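Local coordinates for protein kojibiose phosphorylase (Gut metagenome, PDB 6W0P) that belongs to the glycoside hydrolase family 65 enzymes, multidomain proteins with a helical central catalytic domain, at residues Q548-V558 with Y580-V590; T708-V716 with T726-P734. All blocks are in the same frame, centred on the assembly; numbering follows the deposited sequence.

Contact 1: residues Q548-V558 with Y580-V590; sequences QNDGFFDMPHV and YRTDIIKQPDV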
loop_
_atom_site.group_PDB
_atom_site.type_symbol
_atom_site.label_atom_id
_atom_site.label_comp_id
_atom_site.label_asym_id
_atom_site.label_seq_id
_atom_site.Cartn_x
_atom_site.Cartn_y
_atom_site.Cartn_z
ATOM N N GLN A 548 -1.302 10.707 23.810
ATOM C CA GLN A 548 -0.523 10.716 22.549
ATOM C C GLN A 548 -1.453 11.019 21.379
ATOM O O GLN A 548 -1.032 11.748 20.462
ATOM C CB GLN A 548 0.185 9.380 22.316
ATOM C CG GLN A 548 1.163 9.461 21.174
ATOM C CD GLN A 548 1.916 8.173 21.010
ATOM O OE1 GLN A 548 2.693 7.784 21.883
ATOM N NE2 GLN A 548 1.702 7.526 19.876
ATOM N N ASN A 549 -2.646 10.430 21.395
ATOM C CA ASN A 549 -3.705 10.727 20.396
ATOM C C ASN A 549 -5.065 10.393 21.024
ATOM O O ASN A 549 -5.085 9.737 22.096
ATOM C CB ASN A 549 -3.443 10.017 19.063
ATOM C CG ASN A 549 -3.446 8.507 19.174
ATOM O OD1 ASN A 549 -2.398 7.877 18.999
ATOM N ND2 ASN A 549 -4.616 7.925 19.417
ATOM N N ASP A 550 -6.148 10.840 20.393
ATOM C CA ASP A 550 -7.527 10.555 20.856
ATOM C C ASP A 550 -7.678 9.037 20.920
ATOM O O ASP A 550 -7.392 8.385 19.890
ATOM C CB ASP A 550 -8.580 11.163 19.924
ATOM C CG ASP A 550 -9.954 11.418 20.550
ATOM O OD1 ASP A 550 -10.052 11.535 21.799
ATOM O OD2 ASP A 550 -10.930 11.586 19.764
ATOM N N GLY A 551 -8.073 8.509 22.078
ATOM C CA GLY A 551 -8.342 7.077 22.282
ATOM C C GLY A 551 -7.075 6.288 22.591
ATOM O O GLY A 551 -7.188 5.026 22.733
ATOM N N PHE A 552 -5.914 6.944 22.704
ATOM C CA PHE A 552 -4.644 6.236 23.008
ATOM C C PHE A 552 -4.716 5.506 24.356
ATOM O O PHE A 552 -4.349 4.338 24.378
ATOM C CB PHE A 552 -3.405 7.129 23.020
ATOM C CG PHE A 552 -2.157 6.294 23.108
ATOM C CD1 PHE A 552 -1.661 5.881 24.333
ATOM C CD2 PHE A 552 -1.538 5.834 21.959
ATOM C CE1 PHE A 552 -0.542 5.068 24.406
ATOM C CE2 PHE A 552 -0.420 5.024 22.032
ATOM C CZ PHE A 552 0.074 4.641 23.259
ATOM N N PHE A 553 -5.119 6.167 25.441
ATOM C CA PHE A 553 -5.099 5.607 26.825
ATOM C C PHE A 553 -5.927 4.323 26.928
ATOM O O PHE A 553 -5.533 3.445 27.714
ATOM C CB PHE A 553 -5.677 6.595 27.845
ATOM C CG PHE A 553 -4.821 7.793 28.148
ATOM C CD1 PHE A 553 -3.442 7.741 28.005
ATOM C CD2 PHE A 553 -5.394 8.953 28.658
ATOM C CE1 PHE A 553 -2.649 8.824 28.346
ATOM C CE2 PHE A 553 -4.600 10.040 28.999
ATOM C CZ PHE A 553 -3.233 9.981 28.818
ATOM N N ASP A 554 -7.032 4.240 26.173
ATOM C CA ASP A 554 -8.040 3.148 26.264
ATOM C C ASP A 554 -7.685 1.968 25.350
ATOM O O ASP A 554 -8.404 0.962 25.404
ATOM C CB ASP A 554 -9.467 3.667 26.014
ATOM C CG ASP A 554 -10.490 2.900 26.841
ATOM O OD1 ASP A 554 -10.161 2.557 27.989
ATOM O OD2 ASP A 554 -11.569 2.587 26.323
ATOM N N MET A 555 -6.592 2.029 24.590
ATOM C CA MET A 555 -6.217 0.948 23.633
ATOM C C MET A 555 -5.909 -0.319 24.421
ATOM O O MET A 555 -5.593 -0.256 25.613
ATOM C CB MET A 555 -4.999 1.317 22.781
ATOM C CG MET A 555 -5.252 2.491 21.842
ATOM S SD MET A 555 -6.452 2.187 20.499
ATOM C CE MET A 555 -5.513 0.959 19.590
ATOM N N PRO A 556 -6.011 -1.506 23.772
ATOM C CA PRO A 556 -5.550 -2.755 24.363
ATOM C C PRO A 556 -4.107 -2.615 24.851
ATOM O O PRO A 556 -3.272 -2.065 24.123
ATOM C CB PRO A 556 -5.683 -3.766 23.217
ATOM C CG PRO A 556 -6.804 -3.210 22.388
ATOM C CD PRO A 556 -6.635 -1.711 22.464
ATOM N N HIS A 557 -3.859 -3.103 26.063
ATOM C CA HIS A 557 -2.531 -3.053 26.722
ATOM C C HIS A 557 -1.725 -4.279 26.305
ATOM O O HIS A 557 -2.248 -5.392 26.461
ATOM C CB HIS A 557 -2.654 -2.985 28.255
ATOM C CG HIS A 557 -1.310 -2.913 28.895
ATOM N ND1 HIS A 557 -0.428 -1.856 28.639
ATOM C CD2 HIS A 557 -0.657 -3.772 29.714
ATOM C CE1 HIS A 557 0.694 -2.074 29.308
ATOM N NE2 HIS A 557 0.576 -3.237 29.973
ATOM N N VAL A 558 -0.524 -4.082 25.762
ATOM C CA VAL A 558 0.498 -5.165 25.651
ATOM C C VAL A 558 1.738 -4.722 26.429
ATOM O O VAL A 558 2.273 -3.616 26.166
ATOM C CB VAL A 558 0.871 -5.553 24.207
ATOM C CG1 VAL A 558 1.928 -6.660 24.212
ATOM C CG2 VAL A 558 -0.330 -6.001 23.377
ATOM N N TYR A 580 -0.472 -1.750 15.159
ATOM C CA TYR A 580 -1.205 -0.458 15.222
ATOM C C TYR A 580 -2.266 -0.465 16.325
ATOM O O TYR A 580 -2.611 0.633 16.827
ATOM C CB TYR A 580 -1.857 -0.121 13.884
ATOM C CG TYR A 580 -0.871 0.200 12.795
ATOM C CD1 TYR A 580 -0.105 1.346 12.851
ATOM C CD2 TYR A 580 -0.748 -0.604 11.683
ATOM C CE1 TYR A 580 0.780 1.674 11.844
ATOM C CE2 TYR A 580 0.125 -0.291 10.656
ATOM C CZ TYR A 580 0.898 0.850 10.740
ATOM O OH TYR A 580 1.796 1.141 9.760
ATOM N N ARG A 581 -2.767 -1.645 16.706
ATOM C CA ARG A 581 -3.991 -1.727 17.552
ATOM C C ARG A 581 -3.612 -2.142 18.975
ATOM O O ARG A 581 -4.425 -2.841 19.617
ATOM C CB ARG A 581 -5.048 -2.617 16.888
ATOM C CG ARG A 581 -4.586 -4.004 16.506
ATOM C CD ARG A 581 -5.664 -4.734 15.724
ATOM N NE ARG A 581 -5.192 -6.030 15.257
ATOM C CZ ARG A 581 -5.183 -7.171 15.962
ATOM N NH1 ARG A 581 -5.634 -7.205 17.212
ATOM N NH2 ARG A 581 -4.703 -8.284 15.407
ATOM N N THR A 582 -2.445 -1.693 19.453
ATOM C CA THR A 582 -1.945 -1.886 20.841
ATOM C C THR A 582 -1.530 -0.519 21.398
ATOM O O THR A 582 -1.756 0.496 20.715
ATOM C CB THR A 582 -0.749 -2.851 20.920
ATOM O OG1 THR A 582 0.421 -2.204 20.408
ATOM C CG2 THR A 582 -0.967 -4.147 20.170
ATOM N N ASP A 583 -0.918 -0.511 22.582
ATOM C CA ASP A 583 -0.367 0.703 23.230
ATOM C C ASP A 583 1.162 0.599 23.241
ATOM O O ASP A 583 1.803 1.183 24.128
ATOM C CB ASP A 583 -1.009 0.880 24.601
ATOM C CG ASP A 583 -0.574 -0.133 25.637
ATOM O OD1 ASP A 583 0.024 -1.172 25.247
ATOM O OD2 ASP A 583 -0.833 0.136 26.813
ATOM N N ILE A 584 1.721 -0.159 22.303
ATOM C CA ILE A 584 3.187 -0.271 22.081
ATOM C C ILE A 584 3.568 0.882 21.159
ATOM O O ILE A 584 2.924 1.033 20.103
ATOM C CB ILE A 584 3.548 -1.626 21.454
ATOM C CG1 ILE A 584 3.124 -2.814 22.321
ATOM C CG2 ILE A 584 5.023 -1.674 21.128
ATOM C CD1 ILE A 584 3.027 -4.099 21.556
ATOM N N ILE A 585 4.605 1.627 21.532
ATOM C CA ILE A 585 5.069 2.870 20.867
ATOM C C ILE A 585 6.453 2.612 20.264
ATOM O O ILE A 585 7.309 1.939 20.916
ATOM C CB ILE A 585 5.070 4.022 21.880
ATOM C CG1 ILE A 585 3.647 4.394 22.295
ATOM C CG2 ILE A 585 5.813 5.235 21.365
ATOM C CD1 ILE A 585 3.591 5.034 23.659
ATOM N N LYS A 586 6.665 3.106 19.048
ATOM C CA LYS A 586 7.935 2.888 18.335
ATOM C C LYS A 586 9.017 3.779 18.944
ATOM O O LYS A 586 10.122 3.306 19.159
ATOM C CB LYS A 586 7.739 3.159 16.848
ATOM C CG LYS A 586 8.965 2.918 15.977
ATOM C CD LYS A 586 8.648 3.307 14.551
ATOM C CE LYS A 586 9.842 3.334 13.633
ATOM N NZ LYS A 586 10.239 1.940 13.371
ATOM N N GLN A 587 8.711 5.045 19.182
ATOM C CA GLN A 587 9.756 6.046 19.475
ATOM C C GLN A 587 9.084 7.233 20.146
ATOM O O GLN A 587 7.866 7.317 20.192
ATOM C CB GLN A 587 10.475 6.418 18.181
ATOM C CG GLN A 587 9.593 7.158 17.163
ATOM C CD GLN A 587 10.247 7.247 15.798
ATOM O OE1 GLN A 587 10.152 6.336 14.994
ATOM N NE2 GLN A 587 10.893 8.366 15.509
ATOM N N PRO A 588 9.866 8.177 20.691
ATOM C CA PRO A 588 9.285 9.341 21.349
ATOM C C PRO A 588 8.248 10.051 20.474
ATOM O O PRO A 588 8.537 10.391 19.334
ATOM C CB PRO A 588 10.505 10.219 21.623
ATOM C CG PRO A 588 11.626 9.212 21.769
ATOM C CD PRO A 588 11.333 8.149 20.732
ATOM N N ASP A 589 7.065 10.282 21.034
ATOM C CA ASP A 589 5.994 11.081 20.391
ATOM C C ASP A 589 5.685 12.244 21.344
ATOM O O ASP A 589 6.226 13.340 21.127
ATOM C CB ASP A 589 4.849 10.137 20.012
ATOM C CG ASP A 589 3.909 10.687 18.971
ATOM O OD1 ASP A 589 3.367 11.788 19.232
ATOM O OD2 ASP A 589 3.723 10.016 17.896
ATOM N N VAL A 590 4.968 11.986 22.441
ATOM C CA VAL A 590 4.779 12.994 23.526
ATOM C C VAL A 590 6.166 13.431 24.024
ATOM O O VAL A 590 6.402 14.653 24.185
ATOM C CB VAL A 590 3.922 12.436 24.669
ATOM C CG1 VAL A 590 4.010 13.312 25.919
ATOM C CG2 VAL A 590 2.488 12.247 24.238
HETATM O O HOH W 1 4.039 9.226 23.420
HETATM O O HOH W 2 1.553 12.849 20.806
#
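P556 and H557 face T582 and D583 where two parts of the long irregular region between helices 522-534 and 590-596 run close together. The CA atoms of P556 and T582 are 5.1 Å apart. The two segments meet again at Q548 and V590, where helix 590-596 begins. Two turns shape 548-558: type II from N549 to F552 and type I from F552 to M555. On the other side, T582 OG1 accepts from I584 N and forms an ST turn.

The D583 carboxylate is the polar centre. Its CG sits between the backbone N and the carbonyl carbon (chi1 71°), which turns the group toward 556-558. D583 OD2 takes the H557 ND1-H on its syn lone pair at 2.7 Å, nearly straight at 170°. D583 OD2 lies close to the imidazole plane of H557, and ring and carboxylate stand almost perpendicular. D583 OD1 accepts from V558 N at 3.0 Å, from above the carboxylate plane. R616 forms a salt bridge with OD2, which also accepts from Q463 of the second subunit. The several partners fix the carboxylate and probably stabilise its negative charge.

Apolar contacts lie on either side of D583 along 580-590. I584 CD1 meets V558 CB at 3.7 Å, and V558 CG2 touches T582 CG2. F552 CZ touches I585 CD1 at 3.6 Å. M555 is bent at chi2 and chi3, and its CE rests on the R581 backbone.

The Q548 amide stacks on the D589 carboxylate with parallel planes. The D477 carboxylate accepts from Q548 NE2, and D477 N donates to D589 OD2. One water bridges Q548 OE1 and V590 N, another Q548 O and D589 OD1.

The arrangement is a buried contact within one long loop region of the family 65 catalytic domain, built round a His-carboxylate hydrogen bond at the subunit interface.

Contact 2: residues T708-V716 with T726-P734; sequences TFKNHLLTV and TKKTKNILP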
loop_
_atom_site.group_PDB
_atom_site.type_symbol
_atom_site.label_atom_id
_atom_site.label_comp_id
_atom_site.label_asym_id
_atom_site.label_seq_id
_atom_site.Cartn_x
_atom_site.Cartn_y
_atom_site.Cartn_z
ATOM N N THR A 708 30.083 26.344 21.567
ATOM C CA THR A 708 30.189 27.803 21.349
ATOM C C THR A 708 28.790 28.406 21.453
ATOM O O THR A 708 27.874 27.954 20.730
ATOM C CB THR A 708 30.847 28.119 20.003
ATOM O OG1 THR A 708 32.151 27.542 20.088
ATOM C CG2 THR A 708 30.913 29.603 19.696
ATOM N N PHE A 709 28.660 29.387 22.333
ATOM C CA PHE A 709 27.442 30.190 22.512
ATOM C C PHE A 709 27.863 31.646 22.679
ATOM O O PHE A 709 28.785 31.923 23.508
ATOM C CB PHE A 709 26.673 29.635 23.708
ATOM C CG PHE A 709 25.372 30.338 23.970
ATOM C CD1 PHE A 709 24.382 30.350 23.010
ATOM C CD2 PHE A 709 25.129 30.954 25.180
ATOM C CE1 PHE A 709 23.165 30.977 23.250
ATOM C CE2 PHE A 709 23.915 31.594 25.414
ATOM C CZ PHE A 709 22.939 31.608 24.446
ATOM N N LYS A 710 27.191 32.529 21.947
ATOM C CA LYS A 710 27.434 33.994 21.939
ATOM C C LYS A 710 28.931 34.265 21.769
ATOM O O LYS A 710 29.485 35.083 22.528
ATOM C CB LYS A 710 26.916 34.627 23.226
ATOM C CG LYS A 710 25.410 34.554 23.428
ATOM C CD LYS A 710 24.951 35.579 24.451
ATOM C CE LYS A 710 23.542 35.372 24.951
ATOM N NZ LYS A 710 22.570 36.087 24.100
ATOM N N ASN A 711 29.537 33.572 20.803
ATOM C CA ASN A 711 30.950 33.686 20.355
ATOM C C ASN A 711 31.886 33.296 21.492
ATOM O O ASN A 711 33.060 33.695 21.412
ATOM C CB ASN A 711 31.278 35.086 19.840
ATOM C CG ASN A 711 30.492 35.453 18.600
ATOM O OD1 ASN A 711 30.349 34.645 17.688
ATOM N ND2 ASN A 711 29.966 36.660 18.550
ATOM N N HIS A 712 31.400 32.561 22.507
ATOM C CA HIS A 712 32.258 32.012 23.584
ATOM C C HIS A 712 32.491 30.531 23.325
ATOM O O HIS A 712 31.528 29.765 23.439
ATOM C CB HIS A 712 31.657 32.196 24.977
ATOM C CG HIS A 712 31.362 33.605 25.354
ATOM N ND1 HIS A 712 32.343 34.465 25.767
ATOM C CD2 HIS A 712 30.195 34.283 25.413
ATOM C CE1 HIS A 712 31.796 35.633 26.053
ATOM N NE2 HIS A 712 30.480 35.548 25.840
ATOM N N LEU A 713 33.731 30.163 23.025
ATOM C CA LEU A 713 34.134 28.750 22.941
ATOM C C LEU A 713 34.296 28.209 24.357
ATOM O O LEU A 713 35.308 28.545 24.998
ATOM C CB LEU A 713 35.427 28.617 22.139
ATOM C CG LEU A 713 35.957 27.184 22.008
ATOM C CD1 LEU A 713 34.839 26.226 21.592
ATOM C CD2 LEU A 713 37.117 27.125 21.013
ATOM N N LEU A 714 33.332 27.418 24.813
ATOM C CA LEU A 714 33.261 26.905 26.212
ATOM C C LEU A 714 33.810 25.482 26.295
ATOM O O LEU A 714 33.381 24.638 25.481
ATOM C CB LEU A 714 31.808 26.901 26.679
ATOM C CG LEU A 714 31.105 28.240 26.628
ATOM C CD1 LEU A 714 29.613 28.040 26.771
ATOM C CD2 LEU A 714 31.641 29.172 27.707
ATOM N N THR A 715 34.659 25.235 27.292
ATOM C CA THR A 715 35.137 23.899 27.719
ATOM C C THR A 715 34.539 23.567 29.088
ATOM O O THR A 715 34.756 24.329 30.044
ATOM C CB THR A 715 36.666 23.825 27.767
ATOM O OG1 THR A 715 37.203 24.175 26.490
ATOM C CG2 THR A 715 37.164 22.454 28.154
ATOM N N VAL A 716 33.834 22.441 29.144
ATOM C CA VAL A 716 33.115 21.929 30.326
ATOM C C VAL A 716 33.696 20.562 30.622
ATOM O O VAL A 716 33.468 19.664 29.825
ATOM C CB VAL A 716 31.597 21.861 30.097
ATOM C CG1 VAL A 716 30.898 21.335 31.335
ATOM C CG2 VAL A 716 31.007 23.198 29.667
ATOM N N THR A 726 35.598 26.662 31.370
ATOM C CA THR A 726 36.640 27.622 30.942
ATOM C C THR A 726 36.254 28.256 29.601
ATOM O O THR A 726 35.551 27.612 28.787
ATOM C CB THR A 726 38.035 26.970 30.906
ATOM O OG1 THR A 726 37.969 25.646 30.358
ATOM C CG2 THR A 726 38.671 26.867 32.273
ATOM N N LYS A 727 36.746 29.473 29.380
ATOM C CA LYS A 727 36.767 30.161 28.067
ATOM C C LYS A 727 37.933 31.161 28.035
ATOM O O LYS A 727 38.462 31.503 29.101
ATOM C CB LYS A 727 35.407 30.819 27.790
ATOM C CG LYS A 727 35.124 32.142 28.476
ATOM C CD LYS A 727 33.720 32.651 28.284
ATOM C CE LYS A 727 33.461 33.887 29.123
ATOM N NZ LYS A 727 34.372 35.007 28.793
ATOM N N LYS A 728 38.267 31.649 26.836
ATOM C CA LYS A 728 39.400 32.585 26.585
ATOM C C LYS A 728 38.877 33.997 26.292
ATOM O O LYS A 728 39.691 34.921 26.251
ATOM C CB LYS A 728 40.234 32.076 25.401
ATOM C CG LYS A 728 40.749 30.652 25.544
ATOM C CD LYS A 728 41.741 30.484 26.666
ATOM C CE LYS A 728 43.120 30.124 26.163
ATOM N NZ LYS A 728 43.144 28.720 25.697
ATOM N N THR A 729 37.589 34.156 26.010
ATOM C CA THR A 729 36.990 35.478 25.743
ATOM C C THR A 729 37.107 36.302 27.025
ATOM O O THR A 729 37.191 35.712 28.118
ATOM C CB THR A 729 35.547 35.367 25.237
ATOM O OG1 THR A 729 34.851 34.462 26.089
ATOM C CG2 THR A 729 35.471 34.929 23.788
ATOM N N LYS A 730 37.091 37.623 26.890
ATOM C CA LYS A 730 37.390 38.566 27.995
ATOM C C LYS A 730 36.103 39.017 28.669
ATOM O O LYS A 730 36.204 39.515 29.789
ATOM C CB LYS A 730 38.147 39.790 27.472
ATOM C CG LYS A 730 39.445 39.470 26.741
ATOM C CD LYS A 730 40.424 38.732 27.619
ATOM C CE LYS A 730 41.719 38.396 26.910
ATOM N NZ LYS A 730 42.666 37.765 27.859
ATOM N N ASN A 731 34.966 38.907 27.988
ATOM C CA ASN A 731 33.690 39.510 28.446
ATOM C C ASN A 731 32.917 38.498 29.305
ATOM O O ASN A 731 33.165 37.289 29.217
ATOM C CB ASN A 731 32.859 40.031 27.271
ATOM C CG ASN A 731 32.570 38.970 26.234
ATOM O OD1 ASN A 731 33.466 38.219 25.846
ATOM N ND2 ASN A 731 31.329 38.910 25.781
ATOM N N ILE A 732 32.003 38.989 30.129
ATOM C CA ILE A 732 31.177 38.154 31.040
ATOM C C ILE A 732 30.175 37.348 30.209
ATOM O O ILE A 732 29.412 37.956 29.442
ATOM C CB ILE A 732 30.488 39.051 32.085
ATOM C CG1 ILE A 732 31.505 39.581 33.111
ATOM C CG2 ILE A 732 29.309 38.320 32.738
ATOM C CD1 ILE A 732 31.013 40.788 33.891
ATOM N N LEU A 733 30.164 36.024 30.375
ATOM C CA LEU A 733 28.983 35.209 30.000
ATOM C C LEU A 733 28.280 34.794 31.280
ATOM O O LEU A 733 28.862 34.080 32.087
ATOM C CB LEU A 733 29.383 33.965 29.197
ATOM C CG LEU A 733 28.198 33.083 28.806
ATOM C CD1 LEU A 733 27.225 33.855 27.923
ATOM C CD2 LEU A 733 28.655 31.795 28.119
ATOM N N PRO A 734 27.019 35.203 31.495
ATOM C CA PRO A 734 26.207 34.611 32.543
ATOM C C PRO A 734 25.906 33.157 32.209
ATOM O O PRO A 734 25.540 32.856 31.098
ATOM C CB PRO A 734 24.906 35.407 32.560
ATOM C CG PRO A 734 24.875 36.140 31.244
ATOM C CD PRO A 734 26.312 36.285 30.789
HETATM O O HOH W 3 28.409 37.540 26.580
HETATM O O HOH W 4 36.819 30.744 24.555
HETATM O O HOH W 5 37.237 23.523 31.715
#
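T715 and T726 form an antiparallel, hydrogen-bonded pair. T715 N donates to T726 O at 2.9 Å, and T726 N donates to T715 O at 2.8 Å. A water joins T715 O and T726 OG1 at the pair itself. Farther on, where no direct backbone bond joins the two segments, another links L713 O to K728 N.

The side-chain polar contacts gather at H712. Its CG is anti to the carbonyl carbon (chi1 -58°), and the ring points into the loop 727-732. H712 ND1 and T729 OG1 share a short hydrogen bond of 2.5 Å, in the ring plane. At another edge of the ring, NE2 reaches I732 O through a water. N731 OD1 lies 3.1 Å from H712 CE1, near the ring plane.

K727 runs past the same ring, with K727 CD 3.4 Å from H712 ND1. K727 NZ donates to T729 OG1 and, at 2.6 Å, to N731 O, nearly along the C=O axis. I745 O is a further acceptor.

Apolar contacts complete the group. L733 CB lies over one face of the H712 imidazole, 4.0 Å from its centroid, in a CH-pi contact. L733 CD2 also meets L714 CD2 at 4.0 Å, crossing at about a right angle.

The chemistry implies that the buried H712 and K727 hold a largely exposed loop: T729 OG1 bonds to both, and the lysine charge is probably offset by the backbone carbonyls of N731 and I745.

Contact 1 is largely buried and belongs to the catalytic domain. Contact 2 is partly exposed and belongs to the C-terminal domain. Their centres are 44 Å apart and their nearest atoms about 23 Å, so they do not touch. They share no secondary-structure element. Contact 1 joins two parts of one long loop region that leads into helix 590-596, and the second subunit packs against it. Contact 2 links strand 712-718 to strands 722-726 and 733-737, and no other chain of the assembly touches it. Each has a histidine in its polar network. In contact 1 the partner is a charged carboxylate; in contact 2 it is a neutral hydroxyl, beside a lysine.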